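PDB 2OC3: tyrosine-protein phosphatase non-receptor type 18 from Homo sapiens, which removes phosphate from phosphotyrosine in proteins, acting differentially on autophosphorylated tyrosine kinases that are overexpressed in tumour tissue. Local coordinates for residues V49-A54 and Y72-V77; R62-K67 and S88-G93; W170-I175 and P208-A213. All blocks are in the same frame, centred on the assembly; numbering follows the deposited sequence.

The three contacts lie within the tyrosine phosphatase catalytic domain, and none is a deep hydrophobic core. Interactions 1 and 3 are surface contacts, whereas interaction 2 is partly buried. Interactions 1 and 2 are neighbours, with centres about 12 Å apart: strands 76-78 and 90-91 follow each other in the chain, and a salt bridge from Arg76 to Asp89 joins the two contacts. Interaction 3 lies on the opposite side of the chain's centre, its nearest atoms about 18 Å from interaction 2. A carboxylate accepts from two backbone amides and a serine hydroxyl in interaction 1, a shared amide oxygen and two waters bridge interaction 2, and a stacked histidine joins a hairpin to a helix in interaction 3.

Interaction 1: V49-A54 and Y72-V77; sequences VCSTVA and YDQTRV
The Asp73 carboxylate meets Ser51, Val53 and Ala54, crossing the Val53 side chain at about a right angle. OD2 is gripped twice: the Ser51 hydroxyl OG donates to its anti lone pair at 2.6 Å, and Val53 N to its syn lone pair at 2.7 Å. OD1 takes Ala54 N on its own syn side at 3.0 Å, so the two oxygens take the consecutive amides of Val53 and Ala54, where the short helix 53-56 lies. An alanine in place of Asp73 would probably leave these two amides and the serine hydroxyl without their acceptor, and the hydroxyl freer to turn. Gln74 bends at its second torsion (chi2 66°), and its amide straddles Ser51: OE1 accepts from Ser51 N, while NE2 donates to Ser51 OG at 3.1 Å. The backbones join as well, Asp73 N donating to Ser51 O at 2.8 Å. Cys50 SG sits obliquely against the Tyr72 ring, 4.0 Å from its centroid, and Ala54 CB lies over one face of the Arg76 guanidinium, whose charge is paired with Asp89. Tyr72 and Asp73 follow the KNRY motif (Lys63-Tyr66) of classical tyrosine phosphatases, and here bind the segment leading into helix 53-56 to the start of strand 76-78.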
ATOM      1  N   VAL A  49       4.063  19.576 -10.737  1.00 10.51           N
ATOM      2  CA  VAL A  49       2.602  19.488 -10.848  1.00  9.14           C
ATOM      3  C   VAL A  49       2.147  18.642  -9.656  1.00  8.68           C
ATOM      4  O   VAL A  49       2.214  17.399  -9.676  1.00  9.47           O
ATOM      5  CB  VAL A  49       2.173  18.907 -12.183  1.00 11.40           C
ATOM      6  CG1 VAL A  49       0.628  18.839 -12.287  1.00 11.90           C
ATOM      7  CG2 VAL A  49       2.784  19.745 -13.365  1.00 11.81           C
ATOM      8  N   CYS A  50       1.703  19.324  -8.610  1.00  7.44           N
ATOM      9  CA  CYS A  50       1.426  18.705  -7.328  1.00 10.84           C
ATOM     10  C   CYS A  50       0.409  19.525  -6.596  1.00  8.84           C
ATOM     11  O   CYS A  50       0.623  20.723  -6.310  1.00 10.18           O
ATOM     12  CB  CYS A  50       2.691  18.587  -6.512  1.00  8.82           C
ATOM     13  SG  CYS A  50       2.399  17.870  -4.870  1.00 12.21           S
ATOM     14  N   SER A  51      -0.775  18.943  -6.379  1.00  7.30           N
ATOM     15  CA  SER A  51      -1.831  19.636  -5.635  1.00  8.36           C
ATOM     16  C   SER A  51      -2.699  18.677  -4.816  1.00  7.22           C
ATOM     17  O   SER A  51      -2.629  17.474  -5.002  1.00  8.52           O
ATOM     18  CB  SER A  51      -2.705  20.463  -6.591  1.00  8.72           C
ATOM     19  OG  SER A  51      -3.331  19.681  -7.587  1.00  8.61           O
ATOM     20  N   THR A  52      -3.446  19.234  -3.868  1.00  8.92           N
ATOM     21  CA  THR A  52      -4.268  18.467  -2.939  1.00  8.34           C
ATOM     22  C   THR A  52      -5.677  19.109  -2.818  1.00  9.73           C
ATOM     23  O   THR A  52      -6.266  19.159  -1.710  1.00 12.41           O
ATOM     24  CB  THR A  52      -3.571  18.341  -1.567  1.00 10.84           C
ATOM     25  OG1 THR A  52      -3.275  19.658  -1.062  1.00 14.28           O
ATOM     26  CG2 THR A  52      -2.274  17.550  -1.689  1.00  9.97           C
ATOM     27  N   VAL A  53      -6.218  19.550  -3.955  1.00  9.59           N
ATOM     28  CA  VAL A  53      -7.500  20.275  -4.022  1.00 12.60           C
ATOM     29  C   VAL A  53      -8.639  19.355  -3.534  1.00 12.73           C
ATOM     30  O   VAL A  53      -9.442  19.736  -2.668  1.00 14.16           O
ATOM     31  CB  VAL A  53      -7.773  20.733  -5.493  1.00 16.80           C
ATOM     32  CG1 VAL A  53      -9.199  21.274  -5.686  1.00 20.98           C
ATOM     33  CG2 VAL A  53      -6.736  21.769  -5.927  1.00 15.22           C
ATOM     34  N   ALA A  54      -8.709  18.132  -4.057  1.00 11.17           N
ATOM     35  CA  ALA A  54      -9.864  17.294  -3.790  1.00  9.97           C
ATOM     36  C   ALA A  54      -9.924  16.955  -2.303  1.00 11.06           C
ATOM     37  O   ALA A  54     -10.992  16.966  -1.667  1.00 11.64           O
ATOM     38  CB  ALA A  54      -9.809  16.037  -4.626  1.00 11.20           C
ATOM     39  N   TYR A  72      -2.396  13.246  -3.601  1.00  8.09           N
ATOM     40  CA  TYR A  72      -2.122  14.211  -4.671  1.00  5.94           C
ATOM     41  C   TYR A  72      -3.200  14.056  -5.714  1.00  7.22           C
ATOM     42  O   TYR A  72      -3.575  12.952  -6.086  1.00  8.91           O
ATOM     43  CB  TYR A  72      -0.789  13.903  -5.324  1.00  6.56           C
ATOM     44  CG  TYR A  72       0.401  14.033  -4.374  1.00  8.28           C
ATOM     45  CD1 TYR A  72       0.454  15.099  -3.485  1.00 10.71           C
ATOM     46  CD2 TYR A  72       1.470  13.124  -4.382  1.00 14.60           C
ATOM     47  CE1 TYR A  72       1.522  15.282  -2.626  1.00 14.12           C
ATOM     48  CE2 TYR A  72       2.568  13.326  -3.495  1.00  9.61           C
ATOM     49  CZ  TYR A  72       2.561  14.418  -2.647  1.00 12.88           C
ATOM     50  OH  TYR A  72       3.590  14.674  -1.702  1.00 17.55           O
ATOM     51  N   ASP A  73      -3.735  15.167  -6.189  1.00  7.31           N
ATOM     52  CA  ASP A  73      -4.770  15.108  -7.231  1.00  6.44           C
ATOM     53  C   ASP A  73      -4.324  14.362  -8.477  1.00  6.62           C
ATOM     54  O   ASP A  73      -5.140  13.777  -9.173  1.00  8.53           O
ATOM     55  CB  ASP A  73      -5.127  16.537  -7.666  1.00  6.31           C
ATOM     56  CG  ASP A  73      -5.766  17.379  -6.546  1.00 12.10           C
ATOM     57  OD1 ASP A  73      -6.702  16.873  -5.867  1.00 11.31           O
ATOM     58  OD2 ASP A  73      -5.364  18.560  -6.351  1.00  9.95           O
ATOM     59  N   GLN A  74      -3.047  14.465  -8.808  1.00  6.82           N
ATOM     60  CA  GLN A  74      -2.541  13.987 -10.094  1.00  6.64           C
ATOM     61  C   GLN A  74      -2.675  12.476 -10.309  1.00  7.77           C
ATOM     62  O   GLN A  74      -2.695  11.997 -11.445  1.00  9.10           O
ATOM     63  CB  GLN A  74      -1.086  14.397 -10.257  1.00  6.99           C
ATOM     64  CG  GLN A  74      -0.863  15.893 -10.439  1.00  8.18           C
ATOM     65  CD  GLN A  74      -1.220  16.731  -9.262  1.00  7.00           C
ATOM     66  OE1 GLN A  74      -1.019  16.370  -8.093  1.00  7.93           O
ATOM     67  NE2 GLN A  74      -1.742  17.963  -9.568  1.00  8.64           N
ATOM     68  N   THR A  75      -2.694  11.729  -9.209  1.00  6.28           N
ATOM     69  CA  THR A  75      -2.677  10.273  -9.217  1.00  6.19           C
ATOM     70  C   THR A  75      -3.806   9.741  -8.297  1.00  7.68           C
ATOM     71  O   THR A  75      -3.824   8.546  -8.008  1.00  7.35           O
ATOM     72  CB  THR A  75      -1.333   9.756  -8.677  1.00  6.80           C
ATOM     73  OG1 THR A  75      -1.148  10.290  -7.364  1.00  7.59           O
ATOM     74  CG2 THR A  75      -0.158  10.123  -9.603  1.00  8.78           C
ATOM     75  N   ARG A  76      -4.730  10.575  -7.816  1.00  7.08           N
ATOM     76  CA  ARG A  76      -5.716  10.088  -6.858  1.00  6.28           C
ATOM     77  C   ARG A  76      -6.653   9.070  -7.477  1.00  7.69           C
ATOM     78  O   ARG A  76      -6.959   9.101  -8.661  1.00  8.85           O
ATOM     79  CB  ARG A  76      -6.539  11.212  -6.204  1.00  8.44           C
ATOM     80  CG  ARG A  76      -7.548  11.874  -7.084  1.00 12.02           C
ATOM     81  CD  ARG A  76      -8.305  12.935  -6.301  1.00 12.11           C
ATOM     82  NE  ARG A  76      -9.423  13.514  -7.042  1.00 12.15           N
ATOM     83  CZ  ARG A  76     -10.717  13.228  -6.864  1.00 14.07           C
ATOM     84  NH1 ARG A  76     -11.628  13.871  -7.607  1.00 13.18           N
ATOM     85  NH2 ARG A  76     -11.140  12.338  -5.967  1.00 10.08           N
ATOM     86  N   VAL A  77      -7.160   8.172  -6.641  1.00  7.71           N
ATOM     87  CA  VAL A  77      -8.159   7.187  -7.056  1.00  8.47           C
ATOM     88  C   VAL A  77      -9.498   7.889  -7.139  1.00  9.97           C
ATOM     89  O   VAL A  77      -9.984   8.418  -6.160  1.00 11.56           O
ATOM     90  CB  VAL A  77      -8.222   6.049  -6.005  1.00  8.42           C
ATOM     91  CG1 VAL A  77      -9.400   5.116  -6.345  1.00 12.89           C
ATOM     92  CG2 VAL A  77      -6.938   5.272  -5.970  1.00 10.26           C
TER

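Interaction 2: R62-K67 and S88-G93; sequences RKNRYK and SDYING
Asn64 OD1 is held by two donors from 88-93. The Tyr90 hydroxyl OH gives its proton to it at 2.7 Å, lying in the carbonyl plane on a lone pair, and Asn92 ND2 donates at 3.0 Å from above that plane, 52° out of it. The two amides stand almost perpendicular, with planes 86° apart, and the oxygen meets the tyrosine ring at its edge. Each donor thus comes from its own direction, which should fix the rotation of the Asn64 amide. Asn92 is held further by Val69 O at ND2 and by Arg275 at OD1.

Lys63 runs past Tyr90 in the opposite sense. CG is anti to the carbonyl carbon (chi1 -55°), and the extended chain beyond it carries CD past the ring edge, 3.8 Å from Tyr90 CD2. The ammonium group is held by Asn60 OD1 and by a water, 3.0 Å from NZ, which in turn donates to Tyr90 O. NZ also comes within 2.9 Å of Ser88 OG, but at an angle too poor for a hydrogen bond; that oxygen accepts from Tyr90 N in an ST turn. A second water joins the backbones, donating to Lys63 O at 2.8 Å and accepting from Asn92 N at 3.0 Å; Asn92 is the centre of an inverse gamma turn.

Lys63, Asn64 and the two residues after them form the KNRY signature of classical tyrosine phosphatases. Here it is tied to the DYIN corner, while Tyr66 OH reaches Ser234 in the loop that, by similarity, binds the substrate phosphate.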
ATOM      1  N   ARG A  62     -13.346  15.214   6.352  1.00 16.42           N
ATOM      2  CA  ARG A  62     -13.639  14.209   7.366  1.00 15.73           C
ATOM      3  C   ARG A  62     -13.241  12.798   6.928  1.00 14.91           C
ATOM      4  O   ARG A  62     -13.247  11.852   7.730  1.00 16.23           O
ATOM      5  CB  ARG A  62     -15.133  14.186   7.695  1.00 23.54           C
ATOM      6  N   LYS A  63     -13.019  12.641   5.631  1.00  9.92           N
ATOM      7  CA  LYS A  63     -12.655  11.336   5.063  1.00 10.25           C
ATOM      8  C   LYS A  63     -11.158  11.059   5.121  1.00 10.01           C
ATOM      9  O   LYS A  63     -10.731   9.997   4.654  1.00  9.68           O
ATOM     10  CB  LYS A  63     -13.181  11.204   3.630  1.00  9.02           C
ATOM     11  CG  LYS A  63     -14.662  11.437   3.475  1.00  9.13           C
ATOM     12  CD  LYS A  63     -15.065  11.465   2.025  1.00 11.06           C
ATOM     13  CE  LYS A  63     -16.525  11.864   1.788  1.00 15.95           C
ATOM     14  NZ  LYS A  63     -16.751  12.073   0.304  1.00 14.49           N
ATOM     15  N   ASN A  64     -10.363  11.982   5.658  1.00  8.35           N
ATOM     16  CA  ASN A  64      -8.919  11.817   5.832  1.00  7.40           C
ATOM     17  C   ASN A  64      -8.613  11.468   7.278  1.00 11.14           C
ATOM     18  O   ASN A  64      -9.013  12.182   8.180  1.00 11.80           O
ATOM     19  CB  ASN A  64      -8.203  13.110   5.469  1.00  8.61           C
ATOM     20  CG  ASN A  64      -8.491  13.500   4.047  1.00 10.57           C
ATOM     21  OD1 ASN A  64      -8.539  12.648   3.166  1.00  9.55           O
ATOM     22  ND2 ASN A  64      -8.753  14.809   3.808  1.00 11.08           N
ATOM     23  N   ARG A  65      -7.839  10.402   7.476  1.00  9.38           N
ATOM     24  CA  ARG A  65      -7.432   9.989   8.827  1.00  9.27           C
ATOM     25  C   ARG A  65      -6.517  11.002   9.486  1.00 10.19           C
ATOM     26  O   ARG A  65      -6.594  11.203  10.738  1.00 12.09           O
ATOM     27  CB  ARG A  65      -6.785   8.608   8.759  1.00  8.84           C
ATOM     28  CG  ARG A  65      -6.355   8.023  10.097  1.00 10.14           C
ATOM     29  CD  ARG A  65      -5.912   6.579   9.985  1.00  9.63           C
ATOM     30  NE  ARG A  65      -7.022   5.679   9.841  1.00  8.43           N
ATOM     31  CZ  ARG A  65      -7.794   5.255  10.826  1.00  8.67           C
ATOM     32  NH1 ARG A  65      -7.627   5.699  12.079  1.00 10.59           N
ATOM     33  NH2 ARG A  65      -8.755   4.411  10.548  1.00  9.40           N
ATOM     34  N   TYR A  66      -5.617  11.598   8.717  1.00 11.33           N
ATOM     35  CA  TYR A  66      -4.586  12.542   9.212  1.00  9.71           C
ATOM     36  C   TYR A  66      -4.693  13.850   8.426  1.00 13.85           C
ATOM     37  O   TYR A  66      -4.744  13.826   7.190  1.00 15.08           O
ATOM     38  CB  TYR A  66      -3.210  11.937   9.070  1.00 10.73           C
ATOM     39  CG  TYR A  66      -3.043  10.637   9.840  1.00 12.00           C
ATOM     40  CD1 TYR A  66      -2.931  10.656  11.244  1.00 13.76           C
ATOM     41  CD2 TYR A  66      -3.027   9.423   9.195  1.00 10.57           C
ATOM     42  CE1 TYR A  66      -2.803   9.505  11.958  1.00 17.03           C
ATOM     43  CE2 TYR A  66      -2.866   8.265   9.895  1.00 11.27           C
ATOM     44  CZ  TYR A  66      -2.765   8.304  11.268  1.00 12.98           C
ATOM     45  OH  TYR A  66      -2.621   7.112  11.965  1.00 12.63           O
ATOM     46  N   LYS A  67      -4.651  14.986   9.120  1.00 17.62           N
ATOM     47  CA  LYS A  67      -4.769  16.284   8.426  1.00 20.66           C
ATOM     48  C   LYS A  67      -3.599  16.579   7.487  1.00 18.12           C
ATOM     49  O   LYS A  67      -3.739  17.368   6.537  1.00 20.47           O
ATOM     50  CB  LYS A  67      -4.906  17.409   9.464  1.00 27.10           C
ATOM     51  CG  LYS A  67      -6.172  17.313  10.317  1.00 24.62           C
ATOM     52  CD  LYS A  67      -6.280  18.522  11.275  1.00 27.49           C
ATOM     53  N   SER A  88     -19.865   9.882  -3.453  1.00 13.71           N
ATOM     54  CA  SER A  88     -18.736  10.747  -3.809  1.00 11.30           C
ATOM     55  C   SER A  88     -17.603   9.994  -4.521  1.00  9.74           C
ATOM     56  O   SER A  88     -17.403   8.785  -4.321  1.00 11.51           O
ATOM     57  CB  SER A  88     -18.167  11.324  -2.512  1.00 17.14           C
ATOM     58  OG  SER A  88     -16.849  11.839  -2.614  1.00 15.41           O
ATOM     59  N   ASP A  89     -16.840  10.705  -5.335  1.00  9.47           N
ATOM     60  CA  ASP A  89     -15.672  10.115  -5.991  1.00  9.05           C
ATOM     61  C   ASP A  89     -14.407  10.000  -5.132  1.00  8.58           C
ATOM     62  O   ASP A  89     -13.423   9.443  -5.581  1.00  8.97           O
ATOM     63  CB  ASP A  89     -15.357  10.816  -7.308  1.00  8.08           C
ATOM     64  CG  ASP A  89     -14.707  12.185  -7.164  1.00  9.92           C
ATOM     65  OD1 ASP A  89     -14.156  12.541  -6.111  1.00 12.17           O
ATOM     66  OD2 ASP A  89     -14.718  12.959  -8.178  1.00 11.83           O
ATOM     67  N   TYR A  90     -14.484  10.474  -3.902  1.00  8.45           N
ATOM     68  CA  TYR A  90     -13.296  10.711  -3.109  1.00  8.70           C
ATOM     69  C   TYR A  90     -12.939   9.548  -2.163  1.00  8.04           C
ATOM     70  O   TYR A  90     -13.760   9.050  -1.407  1.00  8.46           O
ATOM     71  CB  TYR A  90     -13.394  11.995  -2.289  1.00  7.51           C
ATOM     72  CG  TYR A  90     -12.144  12.241  -1.519  1.00  5.70           C
ATOM     73  CD1 TYR A  90     -11.019  12.822  -2.120  1.00  7.15           C
ATOM     74  CD2 TYR A  90     -12.030  11.811  -0.223  1.00  7.02           C
ATOM     75  CE1 TYR A  90      -9.845  13.036  -1.438  1.00  9.24           C
ATOM     76  CE2 TYR A  90     -10.826  12.061   0.513  1.00  8.04           C
ATOM     77  CZ  TYR A  90      -9.743  12.658  -0.111  1.00  7.42           C
ATOM     78  OH  TYR A  90      -8.534  12.911   0.506  1.00  8.72           O
ATOM     79  N   ILE A  91     -11.664   9.167  -2.236  1.00  7.71           N
ATOM     80  CA  ILE A  91     -11.024   8.331  -1.194  1.00  8.75           C
ATOM     81  C   ILE A  91      -9.601   8.803  -1.022  1.00  8.29           C
ATOM     82  O   ILE A  91      -8.947   9.271  -1.960  1.00  7.92           O
ATOM     83  CB  ILE A  91     -11.084   6.802  -1.525  1.00  9.43           C
ATOM     84  CG1 ILE A  91     -10.645   5.985  -0.287  1.00  9.56           C
ATOM     85  CG2 ILE A  91     -10.250   6.460  -2.726  1.00  9.47           C
ATOM     86  CD1 ILE A  91     -11.068   4.522  -0.310  1.00 10.23           C
ATOM     87  N   ASN A  92      -9.101   8.722   0.205  1.00  6.54           N
ATOM     88  CA  ASN A  92      -7.707   9.042   0.440  1.00  6.34           C
ATOM     89  C   ASN A  92      -6.847   7.888  -0.042  1.00  7.78           C
ATOM     90  O   ASN A  92      -6.570   6.932   0.693  1.00  7.89           O
ATOM     91  CB  ASN A  92      -7.432   9.403   1.903  1.00  6.96           C
ATOM     92  CG  ASN A  92      -6.078  10.030   2.090  1.00 10.69           C
ATOM     93  OD1 ASN A  92      -5.098   9.558   1.542  1.00  9.82           O
ATOM     94  ND2 ASN A  92      -6.019  11.096   2.900  1.00  9.85           N
ATOM     95  N   GLY A  93      -6.481   7.946  -1.322  1.00  7.07           N
ATOM     96  CA  GLY A  93      -5.681   6.907  -1.948  1.00  6.86           C
ATOM     97  C   GLY A  93      -5.169   7.376  -3.286  1.00  7.92           C
ATOM     98  O   GLY A  93      -5.744   8.265  -3.928  1.00  7.84           O
TER
HETATM   99  O   HOH W   1     -10.993   8.206   2.478  1.00  9.21           O
HETATM  100  O   HOH W   2     -16.358   9.291  -0.596  1.00 15.49           O

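Interaction 3: W170-I175 and P208-A213; sequences WLNEDI and PDHMLA
His210, near the start of helix 209-222, lays its imidazole against the Asn172 side chain and directs one ring nitrogen at Asp174. Asn172 stacks on one face of the ring: the amide and ring planes are 21° apart, and CG rides 3.6 Å above the ring plane, displaced toward the rim. Its CB also lies over that face in a CH-pi contact, 4.1 Å from the ring centroid. At the ring edge, ND1 donates to Asp174 OD2 at 2.6 Å in an almost straight bond, in the plane of the imidazole and on the anti lone pair of the carboxylate oxygen. Such a short bond to a carboxylate would favour a proton on ND1 and may stabilise the protonated ring. The second Asp174 oxygen, OD1, is bonded to Ser198.

Asn172-Ile175 form a type I turn closing the beta hairpin between strands 161-170 and 175-184, two neighbouring strands of the large mixed sheet that runs through the phosphatase fold. The turn is stiffened from within. Asn172 CG stands between the backbone N and the carbonyl carbon (chi1 60°), and OD1 accepts from Asp174 N at 2.9 Å, making an Asx turn; the same oxygen also lies over the face of the His210 ring.

On the helix side, Ala213 CB approaches Asn172 ND2 at 3.7 Å. Ile175 brings CG1 to within 3.7 Å of His210 O, while its side chain also rests on Leu194 and Tyr196 of strand 187-196.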
ATOM      1  N   TRP A 170      -2.120 -18.325   9.741  1.00 11.87           N
ATOM      2  CA  TRP A 170      -0.839 -17.689   9.974  1.00 10.36           C
ATOM      3  C   TRP A 170       0.225 -18.276   9.062  1.00 12.58           C
ATOM      4  O   TRP A 170       0.494 -19.484   9.113  1.00 17.80           O
ATOM      5  CB  TRP A 170      -0.408 -17.803  11.432  1.00 10.32           C
ATOM      6  CG  TRP A 170      -1.239 -16.989  12.356  1.00  9.32           C
ATOM      7  CD1 TRP A 170      -2.476 -17.291  12.841  1.00 12.07           C
ATOM      8  CD2 TRP A 170      -0.913 -15.696  12.898  1.00 10.78           C
ATOM      9  NE1 TRP A 170      -2.923 -16.289  13.646  1.00 12.81           N
ATOM     10  CE2 TRP A 170      -1.985 -15.290  13.704  1.00 12.04           C
ATOM     11  CE3 TRP A 170       0.203 -14.857  12.784  1.00 10.31           C
ATOM     12  CZ2 TRP A 170      -1.991 -14.069  14.387  1.00 10.30           C
ATOM     13  CZ3 TRP A 170       0.205 -13.656  13.473  1.00 11.22           C
ATOM     14  CH2 TRP A 170      -0.869 -13.284  14.279  1.00 10.57           C
ATOM     15  N   LEU A 171       0.815 -17.473   8.177  1.00 12.40           N
ATOM     16  CA  LEU A 171       1.881 -17.984   7.296  1.00 11.75           C
ATOM     17  C   LEU A 171       3.218 -18.146   8.023  1.00 13.52           C
ATOM     18  O   LEU A 171       4.058 -18.979   7.657  1.00 17.67           O
ATOM     19  CB  LEU A 171       2.058 -17.049   6.087  1.00 19.71           C
ATOM     20  CG  LEU A 171       0.783 -16.796   5.269  1.00 27.49           C
ATOM     21  CD1 LEU A 171       1.145 -15.988   4.020  1.00 28.07           C
ATOM     22  CD2 LEU A 171       0.059 -18.110   4.896  1.00 26.82           C
ATOM     23  N   ASN A 172       3.427 -17.279   9.017  1.00 13.51           N
ATOM     24  CA  ASN A 172       4.577 -17.276   9.919  1.00 10.10           C
ATOM     25  C   ASN A 172       4.178 -16.422  11.142  1.00 11.34           C
ATOM     26  O   ASN A 172       3.023 -15.988  11.218  1.00 10.92           O
ATOM     27  CB  ASN A 172       5.818 -16.796   9.210  1.00 13.21           C
ATOM     28  CG  ASN A 172       5.674 -15.403   8.674  1.00 18.44           C
ATOM     29  OD1 ASN A 172       5.264 -14.511   9.395  1.00 13.13           O
ATOM     30  ND2 ASN A 172       6.043 -15.200   7.411  1.00 13.41           N
ATOM     31  N   GLU A 173       5.060 -16.208  12.111  1.00 13.70           N
ATOM     32  CA  GLU A 173       4.604 -15.549  13.343  1.00 13.54           C
ATOM     33  C   GLU A 173       4.156 -14.104  13.158  1.00 10.87           C
ATOM     34  O   GLU A 173       3.500 -13.514  14.042  1.00 13.08           O
ATOM     35  CB  GLU A 173       5.641 -15.621  14.482  1.00 18.69           C
ATOM     36  CG  GLU A 173       6.901 -14.885  14.241  1.00 20.88           C
ATOM     37  CD  GLU A 173       7.846 -14.902  15.448  1.00 28.99           C
ATOM     38  OE1 GLU A 173       7.616 -14.133  16.419  1.00 26.71           O
ATOM     39  OE2 GLU A 173       8.819 -15.685  15.413  1.00 46.52           O
ATOM     40  N   ASP A 174       4.500 -13.515  12.001  1.00  9.32           N
ATOM     41  CA  ASP A 174       4.218 -12.104  11.757  1.00  7.99           C
ATOM     42  C   ASP A 174       3.157 -11.831  10.697  1.00  7.02           C
ATOM     43  O   ASP A 174       2.793 -10.659  10.520  1.00  9.02           O
ATOM     44  CB  ASP A 174       5.511 -11.395  11.349  1.00  8.37           C
ATOM     45  CG  ASP A 174       6.541 -11.447  12.456  1.00 14.67           C
ATOM     46  OD1 ASP A 174       6.224 -11.022  13.582  1.00 12.74           O
ATOM     47  OD2 ASP A 174       7.640 -12.021  12.246  1.00 18.01           O
ATOM     48  N   ILE A 175       2.674 -12.845   9.988  1.00  7.10           N
ATOM     49  CA  ILE A 175       1.785 -12.614   8.845  1.00  6.25           C
ATOM     50  C   ILE A 175       0.546 -13.490   8.909  1.00  7.45           C
ATOM     51  O   ILE A 175       0.673 -14.747   8.981  1.00  9.46           O
ATOM     52  CB  ILE A 175       2.472 -12.931   7.489  1.00 10.05           C
ATOM     53  CG1 ILE A 175       3.790 -12.185   7.338  1.00  9.44           C
ATOM     54  CG2 ILE A 175       1.557 -12.609   6.318  1.00 12.05           C
ATOM     55  CD1 ILE A 175       3.780 -10.712   7.415  1.00 11.61           C
ATOM     56  N   PRO A 208      14.031  -8.589   7.333  1.00 11.27           N
ATOM     57  CA  PRO A 208      13.087  -8.494   6.209  1.00 11.01           C
ATOM     58  C   PRO A 208      12.349  -9.767   5.861  1.00  8.98           C
ATOM     59  O   PRO A 208      11.471  -9.761   4.978  1.00  9.85           O
ATOM     60  CB  PRO A 208      13.977  -8.135   5.012  1.00 16.18           C
ATOM     61  CG  PRO A 208      15.323  -7.846   5.556  1.00 19.75           C
ATOM     62  CD  PRO A 208      15.425  -8.534   6.873  1.00 17.72           C
ATOM     63  N   ASP A 209      12.725 -10.889   6.473  1.00  8.64           N
ATOM     64  CA  ASP A 209      12.281 -12.177   5.968  1.00 10.51           C
ATOM     65  C   ASP A 209      10.775 -12.311   5.870  1.00 10.46           C
ATOM     66  O   ASP A 209      10.253 -12.779   4.899  1.00 11.35           O
ATOM     67  CB  ASP A 209      12.871 -13.307   6.822  1.00 10.90           C
ATOM     68  CG  ASP A 209      14.389 -13.335   6.759  1.00 19.31           C
ATOM     69  OD1 ASP A 209      14.936 -14.035   5.884  1.00 24.57           O
ATOM     70  OD2 ASP A 209      15.028 -12.642   7.584  1.00 20.93           O
ATOM     71  N   HIS A 210      10.079 -11.944   6.934  1.00  9.55           N
ATOM     72  CA  HIS A 210       8.641 -12.229   6.952  1.00  9.69           C
ATOM     73  C   HIS A 210       7.883 -11.279   6.036  1.00  8.88           C
ATOM     74  O   HIS A 210       6.888 -11.668   5.421  1.00 11.34           O
ATOM     75  CB  HIS A 210       8.128 -12.296   8.394  1.00  9.98           C
ATOM     76  CG  HIS A 210       8.676 -13.484   9.122  1.00 14.38           C
ATOM     77  ND1 HIS A 210       8.670 -13.607  10.495  1.00 15.80           N
ATOM     78  CD2 HIS A 210       9.298 -14.591   8.648  1.00 17.59           C
ATOM     79  CE1 HIS A 210       9.260 -14.744  10.834  1.00 16.69           C
ATOM     80  NE2 HIS A 210       9.652 -15.364   9.735  1.00 20.57           N
ATOM     81  N   MET A 211       8.346 -10.049   5.921  1.00  9.55           N
ATOM     82  CA  MET A 211       7.762  -9.138   4.931  1.00  8.76           C
ATOM     83  C   MET A 211       7.971  -9.672   3.518  1.00 10.16           C
ATOM     84  O   MET A 211       7.068  -9.601   2.670  1.00 10.67           O
ATOM     85  CB  MET A 211       8.357  -7.739   5.033  1.00 11.64           C
ATOM     86  CG  MET A 211       7.798  -6.782   3.991  1.00 14.10           C
ATOM     87  SD  MET A 211       8.594  -5.141   4.057  1.00 16.69           S
ATOM     88  CE  MET A 211      10.283  -5.549   3.673  1.00 15.98           C
ATOM     89  N   LEU A 212       9.175 -10.197   3.222  1.00  8.34           N
ATOM     90  CA  LEU A 212       9.381 -10.806   1.900  1.00  9.45           C
ATOM     91  C   LEU A 212       8.407 -11.965   1.658  1.00  8.85           C
ATOM     92  O   LEU A 212       7.881 -12.133   0.551  1.00 11.27           O
ATOM     93  CB  LEU A 212      10.827 -11.309   1.757  1.00 12.80           C
ATOM     94  CG  LEU A 212      11.808 -10.236   1.381  1.00 15.50           C
ATOM     95  CD1 LEU A 212      13.237 -10.776   1.509  1.00 20.07           C
ATOM     96  CD2 LEU A 212      11.543  -9.766  -0.066  1.00 14.79           C
ATOM     97  N   ALA A 213       8.198 -12.799   2.679  1.00  8.53           N
ATOM     98  CA  ALA A 213       7.241 -13.911   2.619  1.00  8.38           C
ATOM     99  C   ALA A 213       5.842 -13.383   2.277  1.00  8.77           C
ATOM    100  O   ALA A 213       5.104 -13.970   1.501  1.00  9.62           O
ATOM    101  CB  ALA A 213       7.214 -14.661   3.951  1.00 11.46           C
TER